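Local coordinates for protein lysine cyclodeaminase (Streptomyces pristinaespiralis, PDB 5YU3) that catalyses the NAD-dependent cyclising deamination of L-lysine, probably to L-pipecolate, and recognises the shorter diamino acids L-ornithine and L-2,4-diaminobutyrate, at residues A[164-169]-A[188-193]; A[138-143]-A[201-206]; A[65-70]-A[304-309]. One frame throughout, in Å; residues are numbered along the deposited sequence.

Contact 1: A[164-169]-A[188-193]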
loop_
_atom_site.group_PDB
_atom_site.type_symbol
_atom_site.label_atom_id
_atom_site.label_comp_id
_atom_site.label_asym_id
_atom_site.label_seq_id
_atom_site.Cartn_x
_atom_site.Cartn_y
_atom_site.Cartn_z
ATOM N N GLN A 164 2.132 -35.605 18.799
ATOM C CA GLN A 164 2.369 -35.913 20.197
ATOM C C GLN A 164 3.553 -35.169 20.787
ATOM O O GLN A 164 3.613 -35.007 22.011
ATOM C CB GLN A 164 2.580 -37.421 20.382
ATOM C CG GLN A 164 1.325 -38.233 20.103
ATOM C CD GLN A 164 0.402 -38.288 21.309
ATOM O OE1 GLN A 164 -0.799 -38.537 21.178
ATOM N NE2 GLN A 164 0.963 -38.052 22.498
ATOM N N ARG A 165 4.485 -34.700 19.965
ATOM C CA ARG A 165 5.623 -33.977 20.505
ATOM C C ARG A 165 6.173 -33.035 19.451
ATOM O O ARG A 165 5.967 -33.220 18.248
ATOM C CB ARG A 165 6.721 -34.929 21.001
ATOM C CG ARG A 165 7.424 -35.670 19.902
ATOM C CD ARG A 165 8.564 -36.508 20.462
ATOM N NE ARG A 165 9.263 -37.233 19.406
ATOM C CZ ARG A 165 10.495 -37.718 19.527
ATOM N NH1 ARG A 165 11.168 -37.546 20.660
ATOM N NH2 ARG A 165 11.057 -38.358 18.512
ATOM N N ALA A 166 6.862 -32.008 19.932
ATOM C CA ALA A 166 7.536 -31.029 19.089
ATOM C C ALA A 166 8.986 -30.935 19.535
ATOM O O ALA A 166 9.260 -30.670 20.713
ATOM C CB ALA A 166 6.847 -29.659 19.174
ATOM N N LEU A 167 9.908 -31.174 18.599
ATOM C CA LEU A 167 11.341 -30.989 18.804
ATOM C C LEU A 167 11.726 -29.641 18.208
ATOM O O LEU A 167 11.484 -29.408 17.019
ATOM C CB LEU A 167 12.125 -32.109 18.123
ATOM C CG LEU A 167 11.800 -33.562 18.489
ATOM C CD1 LEU A 167 12.657 -34.510 17.658
ATOM C CD2 LEU A 167 12.024 -33.806 19.978
ATOM N N VAL A 168 12.299 -28.747 19.021
ATOM C CA VAL A 168 12.387 -27.343 18.631
ATOM C C VAL A 168 13.791 -26.786 18.833
ATOM O O VAL A 168 14.519 -27.170 19.755
ATOM C CB VAL A 168 11.339 -26.479 19.389
ATOM C CG1 VAL A 168 9.974 -27.121 19.307
ATOM C CG2 VAL A 168 11.735 -26.267 20.842
ATOM N N TRP A 169 14.172 -25.865 17.946
ATOM C CA TRP A 169 15.461 -25.201 18.029
ATOM C C TRP A 169 15.316 -23.733 17.658
ATOM O O TRP A 169 14.503 -23.373 16.803
ATOM C CB TRP A 169 16.503 -25.852 17.103
ATOM C CG TRP A 169 17.868 -25.303 17.299
ATOM C CD1 TRP A 169 18.573 -24.506 16.438
ATOM C CD2 TRP A 169 18.714 -25.508 18.435
ATOM N NE1 TRP A 169 19.802 -24.204 16.968
ATOM C CE2 TRP A 169 19.912 -24.805 18.196
ATOM C CE3 TRP A 169 18.570 -26.217 19.632
ATOM C CZ2 TRP A 169 20.967 -24.798 19.108
ATOM C CZ3 TRP A 169 19.614 -26.201 20.539
ATOM C CH2 TRP A 169 20.796 -25.497 20.272
ATOM N N VAL A 188 0.831 -30.231 23.132
ATOM C CA VAL A 188 1.917 -30.941 22.459
ATOM C C VAL A 188 3.185 -30.752 23.282
ATOM O O VAL A 188 3.626 -29.618 23.506
ATOM C CB VAL A 188 2.107 -30.435 21.019
ATOM C CG1 VAL A 188 3.289 -31.147 20.352
ATOM C CG2 VAL A 188 0.842 -30.629 20.203
ATOM N N SER A 189 3.775 -31.854 23.750
ATOM C CA SER A 189 4.964 -31.726 24.581
ATOM C C SER A 189 6.125 -31.192 23.750
ATOM O O SER A 189 6.298 -31.560 22.584
ATOM C CB SER A 189 5.337 -33.069 25.209
ATOM O OG SER A 189 5.621 -34.008 24.199
ATOM N N VAL A 190 6.922 -30.321 24.357
ATOM C CA VAL A 190 7.998 -29.617 23.670
ATOM C C VAL A 190 9.327 -30.075 24.244
ATOM O O VAL A 190 9.496 -30.132 25.468
ATOM C CB VAL A 190 7.837 -28.094 23.802
ATOM C CG1 VAL A 190 9.127 -27.373 23.410
ATOM C CG2 VAL A 190 6.654 -27.627 22.970
ATOM N N GLU A 191 10.272 -30.376 23.363
ATOM C CA GLU A 191 11.622 -30.772 23.739
ATOM C C GLU A 191 12.599 -30.002 22.868
ATOM O O GLU A 191 12.440 -29.971 21.643
ATOM C CB GLU A 191 11.807 -32.285 23.562
ATOM C CG GLU A 191 13.222 -32.774 23.736
ATOM C CD GLU A 191 13.328 -34.286 23.603
ATOM O OE1 GLU A 191 14.440 -34.814 23.804
ATOM O OE2 GLU A 191 12.306 -34.943 23.294
ATOM N N ILE A 192 13.574 -29.345 23.492
ATOM C CA ILE A 192 14.609 -28.664 22.727
ATOM C C ILE A 192 15.537 -29.706 22.117
ATOM O O ILE A 192 15.924 -30.683 22.777
ATOM C CB ILE A 192 15.377 -27.673 23.619
ATOM C CG1 ILE A 192 14.429 -26.572 24.104
ATOM C CG2 ILE A 192 16.571 -27.083 22.870
ATOM C CD1 ILE A 192 15.019 -25.670 25.175
ATOM N N ALA A 193 15.873 -29.523 20.840
ATOM C CA ALA A 193 16.691 -30.491 20.121
ATOM C C ALA A 193 17.451 -29.773 19.020
ATOM O O ALA A 193 16.922 -28.849 18.388
ATOM C CB ALA A 193 15.830 -31.623 19.541
HETATM O O HOH W 1 2.058 -34.545 24.052
#

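Contact 2: A[138-143]-A[201-206]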
loop_
_atom_site.group_PDB
_atom_site.type_symbol
_atom_site.label_atom_id
_atom_site.label_comp_id
_atom_site.label_asym_id
_atom_site.label_seq_id
_atom_site.Cartn_x
_atom_site.Cartn_y
_atom_site.Cartn_z
ATOM N N SER A 138 1.395 -38.498 11.187
ATOM C CA SER A 138 2.543 -37.748 11.688
ATOM C C SER A 138 2.410 -37.476 13.180
ATOM O O SER A 138 1.386 -36.969 13.648
ATOM C CB SER A 138 2.675 -36.427 10.928
ATOM O OG SER A 138 3.135 -36.643 9.603
ATOM N N HIS A 139 3.463 -37.797 13.918
ATOM C CA HIS A 139 3.454 -37.745 15.370
ATOM C C HIS A 139 4.445 -36.738 15.939
ATOM O O HIS A 139 4.197 -36.179 17.014
ATOM C CB HIS A 139 3.718 -39.183 15.896
ATOM C CG HIS A 139 4.289 -39.274 17.278
ATOM N ND1 HIS A 139 5.562 -38.848 17.600
ATOM C CD2 HIS A 139 3.788 -39.835 18.406
ATOM C CE1 HIS A 139 5.799 -39.092 18.878
ATOM N NE2 HIS A 139 4.739 -39.694 19.389
ATOM N N THR A 140 5.539 -36.459 15.233
ATOM C CA THR A 140 6.603 -35.591 15.724
ATOM C C THR A 140 6.760 -34.389 14.808
ATOM O O THR A 140 7.089 -34.544 13.627
ATOM C CB THR A 140 7.933 -36.343 15.810
ATOM O OG1 THR A 140 7.838 -37.360 16.817
ATOM C CG2 THR A 140 9.063 -35.381 16.153
ATOM N N LEU A 141 6.560 -33.196 15.355
ATOM C CA LEU A 141 6.791 -31.959 14.625
ATOM C C LEU A 141 8.161 -31.407 14.985
ATOM O O LEU A 141 8.573 -31.447 16.150
ATOM C CB LEU A 141 5.702 -30.921 14.940
ATOM C CG LEU A 141 5.927 -29.471 14.480
ATOM C CD1 LEU A 141 5.834 -29.398 12.960
ATOM C CD2 LEU A 141 4.895 -28.536 15.127
ATOM N N GLY A 142 8.871 -30.905 13.983
ATOM C CA GLY A 142 10.096 -30.154 14.194
ATOM C C GLY A 142 9.846 -28.682 13.915
ATOM O O GLY A 142 9.130 -28.339 12.969
ATOM N N LEU A 143 10.421 -27.818 14.752
ATOM C CA LEU A 143 10.360 -26.372 14.541
ATOM C C LEU A 143 11.768 -25.813 14.593
ATOM O O LEU A 143 12.467 -25.987 15.595
ATOM C CB LEU A 143 9.480 -25.673 15.591
ATOM C CG LEU A 143 8.003 -26.073 15.630
ATOM C CD1 LEU A 143 7.311 -25.415 16.821
ATOM C CD2 LEU A 143 7.261 -25.736 14.321
ATOM N N GLU A 201 14.481 -36.988 13.136
ATOM C CA GLU A 201 13.375 -37.581 13.874
ATOM C C GLU A 201 11.997 -37.037 13.521
ATOM O O GLU A 201 11.003 -37.700 13.829
ATOM C CB GLU A 201 13.600 -37.412 15.384
ATOM C CG GLU A 201 14.660 -38.357 15.942
ATOM C CD GLU A 201 14.857 -38.231 17.447
ATOM O OE1 GLU A 201 16.018 -38.307 17.902
ATOM O OE2 GLU A 201 13.857 -38.071 18.177
ATOM N N ALA A 202 11.900 -35.881 12.872
ATOM C CA ALA A 202 10.590 -35.268 12.665
ATOM C C ALA A 202 9.849 -35.895 11.491
ATOM O O ALA A 202 10.448 -36.287 10.483
ATOM C CB ALA A 202 10.735 -33.759 12.439
ATOM N N ASP A 203 8.524 -35.965 11.623
ATOM C CA ASP A 203 7.646 -36.317 10.512
ATOM C C ASP A 203 7.262 -35.107 9.668
ATOM O O ASP A 203 7.049 -35.233 8.455
ATOM C CB ASP A 203 6.365 -36.971 11.033
ATOM C CG ASP A 203 6.637 -38.226 11.832
ATOM O OD1 ASP A 203 7.288 -39.142 11.281
ATOM O OD2 ASP A 203 6.202 -38.292 13.006
ATOM N N VAL A 204 7.145 -33.946 10.294
ATOM C CA VAL A 204 6.848 -32.697 9.604
ATOM C C VAL A 204 7.677 -31.616 10.286
ATOM O O VAL A 204 7.905 -31.677 11.495
ATOM C CB VAL A 204 5.331 -32.402 9.640
ATOM C CG1 VAL A 204 4.792 -32.580 11.045
ATOM C CG2 VAL A 204 5.019 -31.000 9.097
ATOM N N ILE A 205 8.185 -30.663 9.510
ATOM C CA ILE A 205 9.003 -29.580 10.045
ATOM C C ILE A 205 8.433 -28.269 9.526
ATOM O O ILE A 205 8.001 -28.201 8.373
ATOM C CB ILE A 205 10.490 -29.719 9.637
ATOM C CG1 ILE A 205 11.127 -30.941 10.316
ATOM C CG2 ILE A 205 11.298 -28.442 9.970
ATOM C CD1 ILE A 205 12.517 -31.300 9.775
ATOM N N SER A 206 8.422 -27.238 10.372
ATOM C CA SER A 206 8.256 -25.859 9.920
ATOM C C SER A 206 9.520 -25.078 10.251
ATOM O O SER A 206 9.983 -25.092 11.397
ATOM C CB SER A 206 7.033 -25.175 10.572
ATOM O OG SER A 206 5.828 -25.717 10.089
HETATM O O HOH W 2 10.268 -39.232 15.820
#

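Contact 3: A[65-70]-A[304-309]. With PRO (proline), chain G.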
loop_
_atom_site.group_PDB
_atom_site.type_symbol
_atom_site.label_atom_id
_atom_site.label_comp_id
_atom_site.label_asym_id
_atom_site.label_seq_id
_atom_site.Cartn_x
_atom_site.Cartn_y
_atom_site.Cartn_z
ATOM N N MET A 65 0.649 -5.375 0.265
ATOM C CA MET A 65 0.096 -6.601 -0.307
ATOM C C MET A 65 -1.370 -6.375 -0.661
ATOM O O MET A 65 -2.261 -6.533 0.190
ATOM C CB MET A 65 0.254 -7.773 0.665
ATOM C CG MET A 65 1.683 -7.945 1.157
ATOM S SD MET A 65 1.919 -9.199 2.435
ATOM C CE MET A 65 1.153 -10.642 1.689
ATOM N N PRO A 66 -1.664 -6.016 -1.912
ATOM C CA PRO A 66 -3.052 -5.832 -2.340
ATOM C C PRO A 66 -3.695 -7.089 -2.903
ATOM O O PRO A 66 -3.044 -7.948 -3.503
ATOM C CB PRO A 66 -2.923 -4.762 -3.433
ATOM C CG PRO A 66 -1.454 -5.084 -4.002
ATOM C CD PRO A 66 -0.733 -5.469 -2.978
ATOM N N HIS A 67 -5.008 -7.189 -2.697
ATOM C CA HIS A 67 -5.814 -8.199 -3.372
ATOM C C HIS A 67 -7.188 -7.630 -3.692
ATOM O O HIS A 67 -7.878 -7.127 -2.800
ATOM C CB HIS A 67 -5.984 -9.475 -2.543
ATOM C CG HIS A 67 -6.774 -10.528 -3.259
ATOM N ND1 HIS A 67 -6.193 -11.420 -4.132
ATOM C CD2 HIS A 67 -8.101 -10.796 -3.273
ATOM C CE1 HIS A 67 -7.123 -12.206 -4.640
ATOM N NE2 HIS A 67 -8.293 -11.845 -4.140
ATOM N N ARG A 68 -7.605 -7.758 -4.947
ATOM C CA ARG A 68 -8.861 -7.182 -5.402
ATOM C C ARG A 68 -9.877 -8.280 -5.681
ATOM O O ARG A 68 -9.565 -9.274 -6.349
ATOM C CB ARG A 68 -8.649 -6.324 -6.655
ATOM C CG ARG A 68 -9.961 -5.787 -7.246
ATOM C CD ARG A 68 -9.727 -4.646 -8.244
ATOM N NE ARG A 68 -10.997 -4.190 -8.809
ATOM C CZ ARG A 68 -11.434 -4.502 -10.028
ATOM N NH1 ARG A 68 -10.696 -5.264 -10.835
ATOM N NH2 ARG A 68 -12.614 -4.056 -10.441
ATOM N N GLU A 69 -11.087 -8.097 -5.160
ATOM C CA GLU A 69 -12.243 -8.896 -5.546
ATOM C C GLU A 69 -13.133 -8.021 -6.422
ATOM O O GLU A 69 -13.869 -7.170 -5.900
ATOM C CB GLU A 69 -12.996 -9.392 -4.307
ATOM C CG GLU A 69 -12.268 -10.565 -3.625
ATOM C CD GLU A 69 -12.208 -11.795 -4.520
ATOM O OE1 GLU A 69 -13.268 -12.140 -5.090
ATOM O OE2 GLU A 69 -11.118 -12.409 -4.671
ATOM N N PRO A 70 -13.082 -8.176 -7.747
ATOM C CA PRO A 70 -13.683 -7.183 -8.651
ATOM C C PRO A 70 -15.162 -6.958 -8.392
ATOM O O PRO A 70 -15.940 -7.905 -8.250
ATOM C CB PRO A 70 -13.431 -7.779 -10.036
ATOM C CG PRO A 70 -12.148 -8.715 -9.768
ATOM C CD PRO A 70 -12.261 -9.155 -8.546
ATOM N N PHE A 304 0.486 -14.477 0.757
ATOM C CA PHE A 304 -0.000 -13.569 -0.264
ATOM C C PHE A 304 -1.340 -12.998 0.179
ATOM O O PHE A 304 -2.031 -13.553 1.043
ATOM C CB PHE A 304 -0.047 -14.231 -1.669
ATOM C CG PHE A 304 -0.981 -15.406 -1.805
ATOM C CD1 PHE A 304 -0.668 -16.647 -1.246
ATOM C CD2 PHE A 304 -2.139 -15.294 -2.563
ATOM C CE1 PHE A 304 -1.517 -17.733 -1.402
ATOM C CE2 PHE A 304 -2.999 -16.381 -2.725
ATOM C CZ PHE A 304 -2.683 -17.604 -2.145
ATOM N N ALA A 305 -1.677 -11.849 -0.412
ATOM C CA ALA A 305 -2.724 -10.993 0.138
ATOM C C ALA A 305 -4.094 -11.666 0.166
ATOM O O ALA A 305 -4.918 -11.335 1.024
ATOM C CB ALA A 305 -2.777 -9.688 -0.662
ATOM N N PHE A 306 -4.378 -12.581 -0.770
ATOM C CA PHE A 306 -5.635 -13.329 -0.728
ATOM C C PHE A 306 -5.834 -13.999 0.625
ATOM O O PHE A 306 -6.955 -14.057 1.137
ATOM C CB PHE A 306 -5.655 -14.379 -1.845
ATOM C CG PHE A 306 -6.922 -15.193 -1.923
ATOM C CD1 PHE A 306 -8.143 -14.593 -2.176
ATOM C CD2 PHE A 306 -6.877 -16.575 -1.780
ATOM C CE1 PHE A 306 -9.306 -15.353 -2.272
ATOM C CE2 PHE A 306 -8.030 -17.338 -1.876
ATOM C CZ PHE A 306 -9.247 -16.724 -2.127
ATOM N N GLU A 307 -4.757 -14.524 1.216
ATOM C CA GLU A 307 -4.887 -15.163 2.523
ATOM C C GLU A 307 -5.305 -14.154 3.580
ATOM O O GLU A 307 -6.112 -14.464 4.461
ATOM C CB GLU A 307 -3.578 -15.831 2.929
ATOM C CG GLU A 307 -3.068 -16.863 1.916
ATOM C CD GLU A 307 -1.689 -17.407 2.264
ATOM O OE1 GLU A 307 -0.881 -16.669 2.856
ATOM O OE2 GLU A 307 -1.415 -18.588 1.940
ATOM N N ASP A 308 -4.762 -12.940 3.505
ATOM C CA ASP A 308 -5.128 -11.895 4.455
ATOM C C ASP A 308 -6.566 -11.437 4.255
ATOM O O ASP A 308 -7.276 -11.164 5.232
ATOM C CB ASP A 308 -4.157 -10.730 4.320
ATOM C CG ASP A 308 -2.734 -11.161 4.539
ATOM O OD1 ASP A 308 -2.439 -11.576 5.675
ATOM O OD2 ASP A 308 -1.913 -11.103 3.591
ATOM N N ALA A 309 -7.010 -11.336 2.998
ATOM C CA ALA A 309 -8.400 -10.974 2.737
ATOM C C ALA A 309 -9.355 -12.024 3.293
ATOM O O ALA A 309 -10.419 -11.688 3.831
ATOM C CB ALA A 309 -8.626 -10.792 1.233
HETATM N N PRO G . 5.790 -12.190 4.478
HETATM C CA PRO G . 4.804 -11.665 5.564
HETATM C C PRO G . 3.340 -11.743 5.050
HETATM O O PRO G . 2.548 -11.043 5.708
HETATM C CB PRO G . 5.211 -10.471 5.774
HETATM C CG PRO G . 6.817 -10.597 5.643
HETATM C CD PRO G . 7.059 -11.737 5.079
HETATM O OXT PRO G . 2.950 -12.484 4.079
#

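Contact 1: A[164-169]-A[188-193]
Strands 165-169 and 189-192 run parallel, their short axes 4.7 Å apart and turned by 31°, and are joined by backbone bonds from Ala-166 N to Ser-189 O (2.7 Å), Glu-191 N to Ala-166 O, Val-168 N to Glu-191 O and Ala-193 N to Val-168 O. They form a beta-alpha-beta crossover at one edge of the Rossmann-type sheet, with helices 173-177 and 179-183 between them. Compact apolar residues suit the face under these helices: Val-168 CG2 meets Val-190 CG1 at 3.8 Å, the two side chains crossing at about a right angle, and Phe-179 touches both. On the other face the extended chains of Arg-165 and Glu-191 lie side by side, yet NH1 to OE2 is a long salt bridge of 3.9 Å; the main partners are Glu-201 and Arg-197 respectively. Leu-167 sets CD1 over the centre of the Arg-165 guanidinium and CD2 3.5 Å from Glu-191 OE2. Trp-169, with CG anti to its own N (chi1 -173°), brings CE3 to 3.3 Å from Ala-193 O and 3.9 Å from Ile-192 CG2. Trimming this indole to an alanine would probably cost Ile-192 CG2 its packing partner and deprive Arg-176 of its cation-pi partner close to NAD. At the opposite end, Ser-189 OG donates to a lone pair of Gln-164 O at 3.1 Å, in the carbonyl plane.

Contact 2: A[138-143]-A[201-206]
Strands 140-143 and 204-206 run parallel, the axes of the short segments 4.6 Å apart and inclined by 23°, and Gly-142 bonds through both its backbone N and its O: N to Val-204 O (2.8 Å), O to Ser-206 N. Just before the regular pairing, Thr-140 O takes Asp-203 N at 2.8 Å and a weak bond from Val-204 N, because Asp-203 keeps a turn-like backbone as the chain comes off helix 195-201. The Asp-203 carboxylate then reaches back across. Asp-203 OD2 accepts His-139 N at 2.9 Å, from 39° above the carboxylate plane, and Thr-140 N at 3.0 Å on the anti side; CG lies beside the residue's own N (chi1 -59°), which turns the group toward both amides. OD1 is held by Arg-225 and His-227, so a short acid suits this buried place, and its negative charge is probably well balanced. In the classical Rossmann order these are the two central strands, where the sheet's two halves meet, and strand 140-144 leads into the glycine-rich turn that in such folds receives the dinucleotide. Glycine is apt at position 142: a CB there would press on Ile-205 CG1 and Ala-202 CB. Leu-141, Leu-143 and Val-204 make the face carrying Ser-206 largely apolar: Leu-141 CD1 packs on Val-204 CG1 at 3.9 Å and Leu-143 CD2 on Ser-206 CB at 3.8 Å. The Ser-206 hydroxyl is bonded to Gln-153 and Asn-231. Thr-140 turns CG2 onto Ala-202 CA, while a water joins its OG1 to Glu-201 O.

Contact 3: A[65-70]-A[304-309]
Ala-305 presses its methyl group against two successive carbonyl oxygens, Met-65 O and Pro-66 O, each 3.3 Å from CB, and no hydrogen bond crosses between strand and helix. The close approach suits a small side chain: the short axes of strand 65-69 and helix 305-309 approach to 7.4 Å, crossing at -65°, and Ala-305 CB also touches the CB atoms of Met-65 and His-67. Next along the helix, Phe-306 lies alongside His-67, both side chains pointing the same way. Phe-306 CB stands over the imidazole face, 4.0 Å from the ring centroid, in a CH-pi contact, and CD1 comes to 3.4 Å from His-67 NE2; the two rings are oblique, with planes 49° apart. Bonds at both nitrogens fix the rotation of the imidazole. His-67 NE2 donates in the ring plane to the anti lone pair of Glu-69 OE2 at 2.9 Å, while ND1 is bonded to Ser-46 OG, which also meets the Phe-306 amide. Glu-69 in turn has Arg-43 as a salt-bridge partner. Toward the other end, the flexible, unbranched chain of Met-65 is turned about its CG-SD bond (chi3 53°), bringing CE to 3.6 Å from Asp-308 OD2 and 3.5 Å from OXT of the bound proline. Asp-308 OD1 makes salt bridges with Lys-77 and Arg-121, and these two basic residues also hydrogen-bond the ligand; the aspartate probably helps to position them from the second shell. Met-65 is one of the residues lining the proline pocket of this ornithine cyclodeaminase/mu-crystallin family enzyme, with the helix behind it.

Contacts 1 and 2 are successive parts of one parallel sheet, their centres about 9 Å apart, because strands 165-169 and 140-144 are neighbours in it: Leu-167 N lies 2.8 Å from Leu-141 O, a probable hydrogen bond, and Gln-164 N pairs likewise with His-139 O. Along the chain, contact 1 is nested within the loop closed by contact 2, and both within that closed by contact 3. Contact 3 lies across the chain's centre, about 34 Å from contact 1 and about 30 Å from contact 2 between centres. NAD spans the gap: the side chain of Trp-169 comes within about 4 Å of it, and that of Met-65, beside the bound proline, within about 7 Å.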